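Local coordinates for exopolysaccharide biosynthesis protein (Pantoea stewartii subsp. stewartii DC283, PDB 6TGF) that modifies the glycan biofilm of its bacterium, probably as a hydrolase of the exopolysaccharide, with a parallel beta-helix fold like that of bacteriophage tailspikes, at residues S172-D175 with L176-T179; V300-Y304 with F305-T309; A667-D670 with S671-A675; S719-N723 with G724-A728. All coordinates share one frame; numbering follows the deposited sequence.

Interaction 1 (S172-D175 with L176-T179). With EDO (1,2-ethanediol), chain C.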
loop_
_atom_site.group_PDB
_atom_site.type_symbol
_atom_site.label_atom_id
_atom_site.label_comp_id
_atom_site.label_asym_id
_atom_site.label_seq_id
_atom_site.Cartn_x
_atom_site.Cartn_y
_atom_site.Cartn_z
ATOM N N SER B 172 -10.881 -35.040 -30.314
ATOM C CA SER B 172 -10.350 -33.713 -30.734
ATOM C C SER B 172 -11.462 -32.838 -31.324
ATOM O O SER B 172 -12.525 -33.393 -31.665
ATOM C CB SER B 172 -9.220 -33.886 -31.714
ATOM O OG SER B 172 -9.674 -34.506 -32.909
ATOM N N VAL B 173 -11.224 -31.525 -31.451
ATOM C CA VAL B 173 -12.195 -30.566 -32.066
ATOM C C VAL B 173 -12.255 -30.846 -33.572
ATOM O O VAL B 173 -13.341 -30.669 -34.157
ATOM C CB VAL B 173 -11.875 -29.082 -31.786
ATOM C CG1 VAL B 173 -11.667 -28.802 -30.310
ATOM C CG2 VAL B 173 -10.694 -28.570 -32.588
ATOM N N ASP B 174 -11.126 -31.253 -34.166
ATOM C CA ASP B 174 -11.034 -31.720 -35.577
ATOM C C ASP B 174 -12.153 -32.739 -35.830
ATOM O O ASP B 174 -12.876 -32.587 -36.837
ATOM C CB ASP B 174 -9.659 -32.325 -35.881
ATOM C CG ASP B 174 -8.535 -31.311 -36.035
ATOM O OD1 ASP B 174 -8.817 -30.096 -35.995
ATOM O OD2 ASP B 174 -7.378 -31.747 -36.189
ATOM N N ASP B 175 -12.294 -33.721 -34.933
ATOM C CA ASP B 175 -13.320 -34.796 -35.010
ATOM C C ASP B 175 -14.694 -34.230 -34.620
ATOM O O ASP B 175 -15.699 -34.684 -35.208
ATOM C CB ASP B 175 -12.925 -35.996 -34.145
ATOM C CG ASP B 175 -11.729 -36.760 -34.689
ATOM O OD1 ASP B 175 -11.813 -37.241 -35.836
ATOM O OD2 ASP B 175 -10.715 -36.854 -33.968
ATOM N N LEU B 176 -14.738 -33.281 -33.677
ATOM C CA LEU B 176 -15.990 -32.628 -33.199
ATOM C C LEU B 176 -16.639 -31.839 -34.344
ATOM O O LEU B 176 -17.878 -31.907 -34.471
ATOM C CB LEU B 176 -15.677 -31.708 -32.016
ATOM C CG LEU B 176 -16.887 -31.071 -31.333
ATOM C CD1 LEU B 176 -17.752 -32.124 -30.659
ATOM C CD2 LEU B 176 -16.450 -30.020 -30.325
ATOM N N ARG B 177 -15.835 -31.127 -35.141
ATOM C CA ARG B 177 -16.304 -30.288 -36.278
ATOM C C ARG B 177 -16.825 -31.173 -37.419
ATOM O O ARG B 177 -17.495 -30.627 -38.315
ATOM C CB ARG B 177 -15.176 -29.383 -36.780
ATOM C CG ARG B 177 -14.884 -28.193 -35.878
ATOM C CD ARG B 177 -13.530 -27.586 -36.181
ATOM N NE ARG B 177 -13.266 -26.382 -35.407
ATOM C CZ ARG B 177 -12.075 -25.801 -35.291
ATOM N NH1 ARG B 177 -11.014 -26.312 -35.896
ATOM N NH2 ARG B 177 -11.942 -24.708 -34.562
ATOM N N LYS B 178 -16.518 -32.475 -37.392
ATOM C CA LYS B 178 -16.914 -33.463 -38.434
ATOM C C LYS B 178 -18.095 -34.318 -37.953
ATOM O O LYS B 178 -18.669 -35.039 -38.792
ATOM C CB LYS B 178 -15.716 -34.347 -38.795
ATOM C CG LYS B 178 -14.656 -33.666 -39.649
ATOM C CD LYS B 178 -13.345 -34.419 -39.697
ATOM C CE LYS B 178 -12.460 -33.982 -40.843
ATOM N NZ LYS B 178 -11.210 -34.776 -40.908
ATOM N N THR B 179 -18.446 -34.246 -36.664
ATOM C CA THR B 179 -19.525 -35.053 -36.035
ATOM C C THR B 179 -20.820 -34.234 -35.988
ATOM O O THR B 179 -20.900 -33.323 -35.148
ATOM C CB THR B 179 -19.129 -35.511 -34.625
ATOM O OG1 THR B 179 -17.894 -36.224 -34.714
ATOM C CG2 THR B 179 -20.181 -36.382 -33.973
HETATM C C1 EDO C . -4.162 -31.303 -33.775
HETATM O O1 EDO C . -5.255 -30.583 -34.310
HETATM C C2 EDO C . -2.844 -30.833 -34.270
HETATM O O2 EDO C . -2.824 -29.465 -34.634
HETATM O O HOH W 1 -10.590 -28.709 -37.458
#

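Interaction 2 (V300-Y304 with F305-T309)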
loop_
_atom_site.group_PDB
_atom_site.type_symbol
_atom_site.label_atom_id
_atom_site.label_comp_id
_atom_site.label_asym_id
_atom_site.label_seq_id
_atom_site.Cartn_x
_atom_site.Cartn_y
_atom_site.Cartn_z
ATOM N N VAL B 300 -2.998 -17.862 -9.115
ATOM C CA VAL B 300 -2.685 -18.501 -7.801
ATOM C C VAL B 300 -1.642 -17.620 -7.104
ATOM O O VAL B 300 -0.698 -17.178 -7.790
ATOM C CB VAL B 300 -2.185 -19.951 -7.963
ATOM C CG1 VAL B 300 -2.249 -20.717 -6.649
ATOM C CG2 VAL B 300 -2.933 -20.703 -9.053
ATOM N N ASN B 301 -1.807 -17.376 -5.799
ATOM C CA ASN B 301 -1.020 -16.372 -5.030
ATOM C C ASN B 301 0.422 -16.867 -4.837
ATOM O O ASN B 301 0.754 -17.340 -3.731
ATOM C CB ASN B 301 -1.694 -15.989 -3.705
ATOM C CG ASN B 301 -1.996 -17.162 -2.794
ATOM O OD1 ASN B 301 -1.103 -17.701 -2.146
ATOM N ND2 ASN B 301 -3.260 -17.545 -2.715
ATOM N N PHE B 302 1.247 -16.749 -5.883
ATOM C CA PHE B 302 2.727 -16.863 -5.818
ATOM C C PHE B 302 3.299 -15.441 -5.791
ATOM O O PHE B 302 3.171 -14.724 -6.803
ATOM C CB PHE B 302 3.292 -17.661 -6.998
ATOM C CG PHE B 302 2.521 -18.902 -7.373
ATOM C CD1 PHE B 302 2.508 -20.015 -6.546
ATOM C CD2 PHE B 302 1.826 -18.963 -8.573
ATOM C CE1 PHE B 302 1.805 -21.155 -6.904
ATOM C CE2 PHE B 302 1.128 -20.106 -8.929
ATOM C CZ PHE B 302 1.120 -21.201 -8.096
ATOM N N GLY B 303 3.872 -15.040 -4.653
ATOM C CA GLY B 303 4.419 -13.689 -4.424
ATOM C C GLY B 303 5.528 -13.336 -5.401
ATOM O O GLY B 303 5.486 -12.219 -5.960
ATOM N N TYR B 304 6.482 -14.251 -5.613
ATOM C CA TYR B 304 7.768 -13.990 -6.312
ATOM C C TYR B 304 7.658 -14.349 -7.796
ATOM O O TYR B 304 7.766 -13.432 -8.637
ATOM C CB TYR B 304 8.905 -14.753 -5.627
ATOM C CG TYR B 304 9.123 -14.339 -4.195
ATOM C CD1 TYR B 304 9.611 -13.077 -3.889
ATOM C CD2 TYR B 304 8.816 -15.189 -3.146
ATOM C CE1 TYR B 304 9.804 -12.676 -2.577
ATOM C CE2 TYR B 304 9.005 -14.804 -1.827
ATOM C CZ TYR B 304 9.498 -13.544 -1.543
ATOM O OH TYR B 304 9.687 -13.158 -0.249
ATOM N N PHE B 305 7.458 -15.634 -8.103
ATOM C CA PHE B 305 7.563 -16.200 -9.473
ATOM C C PHE B 305 6.185 -16.624 -9.970
ATOM O O PHE B 305 5.603 -17.576 -9.454
ATOM C CB PHE B 305 8.580 -17.342 -9.483
ATOM C CG PHE B 305 9.966 -16.899 -9.091
ATOM C CD1 PHE B 305 10.755 -16.175 -9.969
ATOM C CD2 PHE B 305 10.466 -17.168 -7.828
ATOM C CE1 PHE B 305 12.024 -15.753 -9.601
ATOM C CE2 PHE B 305 11.736 -16.744 -7.462
ATOM C CZ PHE B 305 12.513 -16.038 -8.349
ATOM N N PRO B 306 5.617 -15.908 -10.970
ATOM C CA PRO B 306 4.408 -16.360 -11.661
ATOM C C PRO B 306 4.555 -17.767 -12.259
ATOM O O PRO B 306 5.654 -18.129 -12.642
ATOM C CB PRO B 306 4.218 -15.329 -12.784
ATOM C CG PRO B 306 4.924 -14.088 -12.283
ATOM C CD PRO B 306 6.084 -14.600 -11.455
ATOM N N ALA B 307 3.445 -18.508 -12.339
ATOM C CA ALA B 307 3.387 -19.906 -12.829
ATOM C C ALA B 307 3.190 -19.941 -14.352
ATOM O O ALA B 307 3.096 -21.055 -14.899
ATOM C CB ALA B 307 2.287 -20.653 -12.116
ATOM N N THR B 308 3.131 -18.776 -15.010
ATOM C CA THR B 308 3.001 -18.642 -16.486
ATOM C C THR B 308 4.197 -17.857 -17.036
ATOM O O THR B 308 4.417 -16.719 -16.572
ATOM C CB THR B 308 1.676 -17.970 -16.871
ATOM O OG1 THR B 308 0.613 -18.769 -16.352
ATOM C CG2 THR B 308 1.506 -17.808 -18.367
ATOM N N THR B 309 4.924 -18.446 -17.990
ATOM C CA THR B 309 6.043 -17.805 -18.732
ATOM C C THR B 309 5.646 -17.649 -20.205
ATOM O O THR B 309 5.256 -18.660 -20.820
ATOM C CB THR B 309 7.345 -18.602 -18.587
ATOM O OG1 THR B 309 7.683 -18.643 -17.201
ATOM C CG2 THR B 309 8.495 -18.007 -19.371
#

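Interaction 3 (A667-D670 with S671-A675)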
loop_
_atom_site.group_PDB
_atom_site.type_symbol
_atom_site.label_atom_id
_atom_site.label_comp_id
_atom_site.label_asym_id
_atom_site.label_seq_id
_atom_site.Cartn_x
_atom_site.Cartn_y
_atom_site.Cartn_z
ATOM N N ALA B 667 28.993 19.936 33.794
ATOM C CA ALA B 667 30.419 19.547 33.713
ATOM C C ALA B 667 31.299 20.802 33.768
ATOM O O ALA B 667 31.113 21.685 32.911
ATOM C CB ALA B 667 30.660 18.766 32.445
ATOM N N THR B 668 32.210 20.871 34.743
ATOM C CA THR B 668 33.227 21.949 34.874
ATOM C C THR B 668 34.363 21.655 33.899
ATOM O O THR B 668 34.903 20.552 33.905
ATOM C CB THR B 668 33.752 22.066 36.311
ATOM O OG1 THR B 668 32.673 21.835 37.218
ATOM C CG2 THR B 668 34.375 23.415 36.595
ATOM N N PRO B 669 34.756 22.613 33.027
ATOM C CA PRO B 669 35.826 22.367 32.062
ATOM C C PRO B 669 37.172 22.170 32.772
ATOM O O PRO B 669 37.417 22.842 33.761
ATOM C CB PRO B 669 35.839 23.622 31.176
ATOM C CG PRO B 669 35.199 24.696 32.030
ATOM C CD PRO B 669 34.212 23.976 32.925
ATOM N N ASP B 670 37.992 21.250 32.254
ATOM C CA ASP B 670 39.346 20.923 32.778
ATOM C C ASP B 670 40.155 22.223 32.861
ATOM O O ASP B 670 40.042 23.040 31.930
ATOM C CB ASP B 670 40.029 19.873 31.896
ATOM C CG ASP B 670 40.969 18.945 32.645
ATOM O OD1 ASP B 670 41.890 19.455 33.312
ATOM O OD2 ASP B 670 40.767 17.717 32.559
ATOM N N SER B 671 40.935 22.402 33.933
ATOM C CA SER B 671 41.759 23.610 34.214
ATOM C C SER B 671 42.591 24.009 32.986
ATOM O O SER B 671 42.874 25.213 32.838
ATOM C CB SER B 671 42.637 23.395 35.422
ATOM O OG SER B 671 41.879 23.458 36.618
ATOM N N GLY B 672 42.966 23.039 32.141
ATOM C CA GLY B 672 43.745 23.255 30.905
ATOM C C GLY B 672 42.892 23.699 29.724
ATOM O O GLY B 672 43.472 23.899 28.638
ATOM N N SER B 673 41.574 23.843 29.908
ATOM C CA SER B 673 40.619 24.348 28.883
ATOM C C SER B 673 40.955 25.803 28.532
ATOM O O SER B 673 41.403 26.540 29.433
ATOM C CB SER B 673 39.190 24.215 29.348
ATOM O OG SER B 673 38.978 24.948 30.546
ATOM N N HIS B 674 40.734 26.194 27.272
ATOM C CA HIS B 674 41.032 27.549 26.732
ATOM C C HIS B 674 39.794 28.440 26.888
ATOM O O HIS B 674 38.721 28.045 26.395
ATOM C CB HIS B 674 41.487 27.466 25.268
ATOM C CG HIS B 674 42.474 26.380 24.989
ATOM N ND1 HIS B 674 43.615 26.204 25.749
ATOM C CD2 HIS B 674 42.503 25.426 24.034
ATOM C CE1 HIS B 674 44.301 25.181 25.277
ATOM N NE2 HIS B 674 43.639 24.687 24.223
ATOM N N ALA B 675 39.942 29.596 27.543
ATOM C CA ALA B 675 38.867 30.596 27.748
ATOM C C ALA B 675 38.601 31.337 26.431
ATOM O O ALA B 675 39.573 31.806 25.808
ATOM C CB ALA B 675 39.247 31.554 28.849
#

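Interaction 4 (S719-N723 with G724-A728)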
loop_
_atom_site.group_PDB
_atom_site.type_symbol
_atom_site.label_atom_id
_atom_site.label_comp_id
_atom_site.label_asym_id
_atom_site.label_seq_id
_atom_site.Cartn_x
_atom_site.Cartn_y
_atom_site.Cartn_z
ATOM N N SER B 719 22.849 63.919 25.342
ATOM C CA SER B 719 22.622 63.122 26.577
ATOM C C SER B 719 22.951 61.652 26.296
ATOM O O SER B 719 22.312 61.069 25.403
ATOM C CB SER B 719 21.210 63.284 27.078
ATOM O OG SER B 719 20.972 62.450 28.202
ATOM N N VAL B 720 23.924 61.091 27.021
ATOM C CA VAL B 720 24.365 59.669 26.903
ATOM C C VAL B 720 24.506 59.094 28.317
ATOM O O VAL B 720 25.074 59.791 29.180
ATOM C CB VAL B 720 25.681 59.547 26.108
ATOM C CG1 VAL B 720 26.072 58.095 25.870
ATOM C CG2 VAL B 720 25.623 60.294 24.785
ATOM N N VAL B 721 24.005 57.873 28.536
ATOM C CA VAL B 721 24.064 57.148 29.842
ATOM C C VAL B 721 25.316 56.261 29.841
ATOM O O VAL B 721 25.215 55.087 29.430
ATOM C CB VAL B 721 22.782 56.329 30.097
ATOM C CG1 VAL B 721 22.780 55.698 31.480
ATOM C CG2 VAL B 721 21.525 57.162 29.893
ATOM N N ILE B 722 26.448 56.814 30.287
ATOM C CA ILE B 722 27.780 56.135 30.306
ATOM C C ILE B 722 27.988 55.498 31.686
ATOM O O ILE B 722 28.066 56.248 32.677
ATOM C CB ILE B 722 28.903 57.127 29.932
ATOM C CG1 ILE B 722 28.783 57.573 28.471
ATOM C CG2 ILE B 722 30.277 56.539 30.225
ATOM C CD1 ILE B 722 29.581 58.809 28.124
ATOM N N ASN B 723 28.072 54.163 31.732
ATOM C CA ASN B 723 28.284 53.357 32.967
ATOM C C ASN B 723 27.199 53.701 33.997
ATOM O O ASN B 723 27.539 53.845 35.189
ATOM C CB ASN B 723 29.698 53.549 33.523
ATOM C CG ASN B 723 30.752 52.807 32.729
ATOM O OD1 ASN B 723 30.710 51.583 32.628
ATOM N ND2 ASN B 723 31.709 53.534 32.175
ATOM N N GLY B 724 25.946 53.833 33.549
ATOM C CA GLY B 724 24.762 54.004 34.416
ATOM C C GLY B 724 24.372 55.460 34.618
ATOM O O GLY B 724 23.163 55.720 34.772
ATOM N N LYS B 725 25.346 56.378 34.631
ATOM C CA LYS B 725 25.143 57.816 34.960
ATOM C C LYS B 725 24.866 58.606 33.675
ATOM O O LYS B 725 25.648 58.461 32.715
ATOM C CB LYS B 725 26.374 58.361 35.693
ATOM C CG LYS B 725 26.123 59.586 36.559
ATOM C CD LYS B 725 27.160 59.778 37.645
ATOM C CE LYS B 725 26.872 60.965 38.541
ATOM N NZ LYS B 725 27.401 60.759 39.910
ATOM N N THR B 726 23.796 59.411 33.666
ATOM C CA THR B 726 23.406 60.301 32.538
ATOM C C THR B 726 24.362 61.499 32.506
ATOM O O THR B 726 24.369 62.267 33.489
ATOM C CB THR B 726 21.946 60.760 32.653
ATOM O OG1 THR B 726 21.154 59.653 33.082
ATOM C CG2 THR B 726 21.398 61.303 31.351
ATOM N N VAL B 727 25.137 61.639 31.426
ATOM C CA VAL B 727 26.165 62.709 31.249
ATOM C C VAL B 727 26.005 63.333 29.858
ATOM O O VAL B 727 25.178 62.825 29.072
ATOM C CB VAL B 727 27.588 62.156 31.469
ATOM C CG1 VAL B 727 27.765 61.606 32.877
ATOM C CG2 VAL B 727 27.960 61.102 30.438
ATOM N N ALA B 728 26.767 64.394 29.579
ATOM C CA ALA B 728 26.775 65.138 28.297
ATOM C C ALA B 728 28.015 64.744 27.484
ATOM O O ALA B 728 29.134 65.081 27.919
ATOM C CB ALA B 728 26.748 66.623 28.568
#

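Interaction 1 (S172-D175 with L176-T179)
R177 N and V173 O make the central backbone bond of this short helical segment (2.7 Å), an i to i+4 link, and L176 N bonds in the same way to S172 O. Beyond them the helix gives way to a type I turn, L176 to T179. There D175 O accepts from K178 N (3.2 Å) and from the hydroxyl T179 OG1 (2.7 Å), which reach it from opposite faces of its carbonyl plane.

S172 is the N-cap: its OG takes a weak bond from D175 N (3.4 Å) and donates to D175 OD2, which it meets from above the carboxylate plane.

Apolar contact comes from V173 CG2, which lies over one face of the R177 guanidinium, 4.0 Å from NH1. The extended arginine chain runs alongside the valine.

A water bridges the opposite charges: D174 OD1 and R177 NH1 are too far apart for a salt bridge, and the water sits at the guanidinium edge in its plane. D174 OD2 accepts from a 1,2-ethanediol, and R177 NE pairs with D213.

With bonds at NE and NH1 and V173 over a face, the guanidinium is probably fixed in rotation, and D213 probably offsets part of its charge.

Interaction 2 (V300-Y304 with F305-T309)
F302 and A307 meet across a loop that joins strand 290-296 to strand 308-311 in the parallel beta-helix region. The ring atom CE2 of F302 lies 3.4 Å from A307 CB, and CD2 of the same ring follows at 4.0 Å. The methyl approaches the ring obliquely. Behind it, F302 CB sits 3.4 Å from F305 O, so both ends of the side chain are engaged. Its CG lies anti to its own carbonyl carbon (chi1 -42°), which turns the ring toward A307. The V300 carbonyl carbon lies above one ring face, offset toward the rim. Before the ring, N301 centres an inverse gamma turn, closed by F302 N to V300 O at 2.8 Å.

The F305 side, by contrast, is partly exposed. Y304 CB and F305 CD2 are 3.6 Å apart, but these residues are adjacent in sequence, and the end of the Y304 side chain leads away from 305-309. P306 CD lies 3.5 Å from Y304 O. Much of this side faces a neighbouring copy rather than solvent alone: F305 makes an edge-to-face contact with W326 of the second subunit, and N301 OD1 accepts from R294 of that chain.

The two halves of the loop are thus joined by van der Waals contacts. No side-chain hydrogen bond links them; polar partners lie in neighbouring parts of the chain, as for T308 OG1 with P274 O, and in the second subunit. This chemistry is consistent with a loop shaped partly by apolar contacts and partly by the second subunit.

Interaction 3 (A667-D670 with S671-A675)
S673 reaches back to D670 across a type I beta turn, D670 to S673, which leads into the edge strand 674-675 of an antiparallel sheet in the C-terminal part of the chain. The turn has S671 and G672 as its central residues and is closed by the bond from S673 N to D670 O at 2.7 Å.

The S673 side chain can be followed outward from its CB. That carbon points toward the preceding segment and lies near both D670 O, at 3.0 Å, and P669 CB, at 3.9 Å. From CB the hydroxyl turns into the position between the backbone N and the carbonyl carbon (chi1 60°), which holds it on the D670 side. At the tip, OG donates to D670 O at 2.6 Å. The carbonyl oxygen therefore takes two bonds from one residue: the amide arrives from above the carbonyl plane, 42° out of it, while the hydroxyl is tilted by about half as much. Such double acceptance probably stiffens the turn.

Around this buried serine the rest is a surface contact, with D670, S671 and G672 exposed. On the protein side, P669 packs on R618, W544 and F630, S673 touches V620, and S673 O accepts from R618. These partners lie on strands 543-551, 614-620 and 626-633 of the same sheet. S673 OG also lies 3.5 Å from P669 CB, in van der Waals contact.

Interaction 4 (S719-N723 with G724-A728)
V720 and V727 exchange a pair of nearly straight backbone bonds: V720 N to V727 O at 3.0 Å (N-H...O angle 176°) and V727 N to V720 O at 2.9 Å (171°). Nearer the turn the bonding weakens. I722 N to K725 O is bent to 128°, and K725 N to I722 O stretches to 3.4 Å. CA-H...O contacts come from the alternating residues S719 and V721, to V727 O and K725 O respectively.

Together the bonds define a beta hairpin, strands 716-722 and 725-731, closed by a type I' turn from I722 to K725 with N723 and G724 at its corners, both at positive phi. Strand 716-722 also pairs with another chain: V720, V721 and I722 run parallel to a strand of the second subunit, so the sheet continues across the trimer interface. S719 and A728 make backbone bonds to the third subunit.

Side chains divide between two faces. On one, I722 CD1 meets V727 CG2 at 3.6 Å, the two side chains crossing at about a right angle. V727 CG2 stands between its backbone N and carbonyl carbon, which also brings it near V720 O. On the other face, V721 CG1 lies 3.3 Å from G724 O, and S719 OG touches T726 CG2 at 3.4 Å. That serine hydroxyl bonds to D696 of the second subunit, and N723 ND2 bonds to S701 O of the same neighbour.

How the interactions relate
The four contacts come in series along the chain, and none touches another. Interaction 1 lies at the helix 173-176, with its centre about 35 Å from that of interaction 2, a loop on the parallel beta-helix. Interaction 3 lies at the edge of a C-terminal antiparallel sheet, the centres of interactions 2 and 3 being about 67 Å apart. Interaction 4 is in the hairpin of strands 716-722 and 725-731, and its centre is about 37 Å from that of interaction 3. Centres of interactions 1 and 4 are about 120 Å apart, as befits an elongated tailspike-like chain. Interactions 2 and 4 both touch the second subunit, whereas 1 and 3 touch no other chain, so trimer contacts recur at widely separated levels.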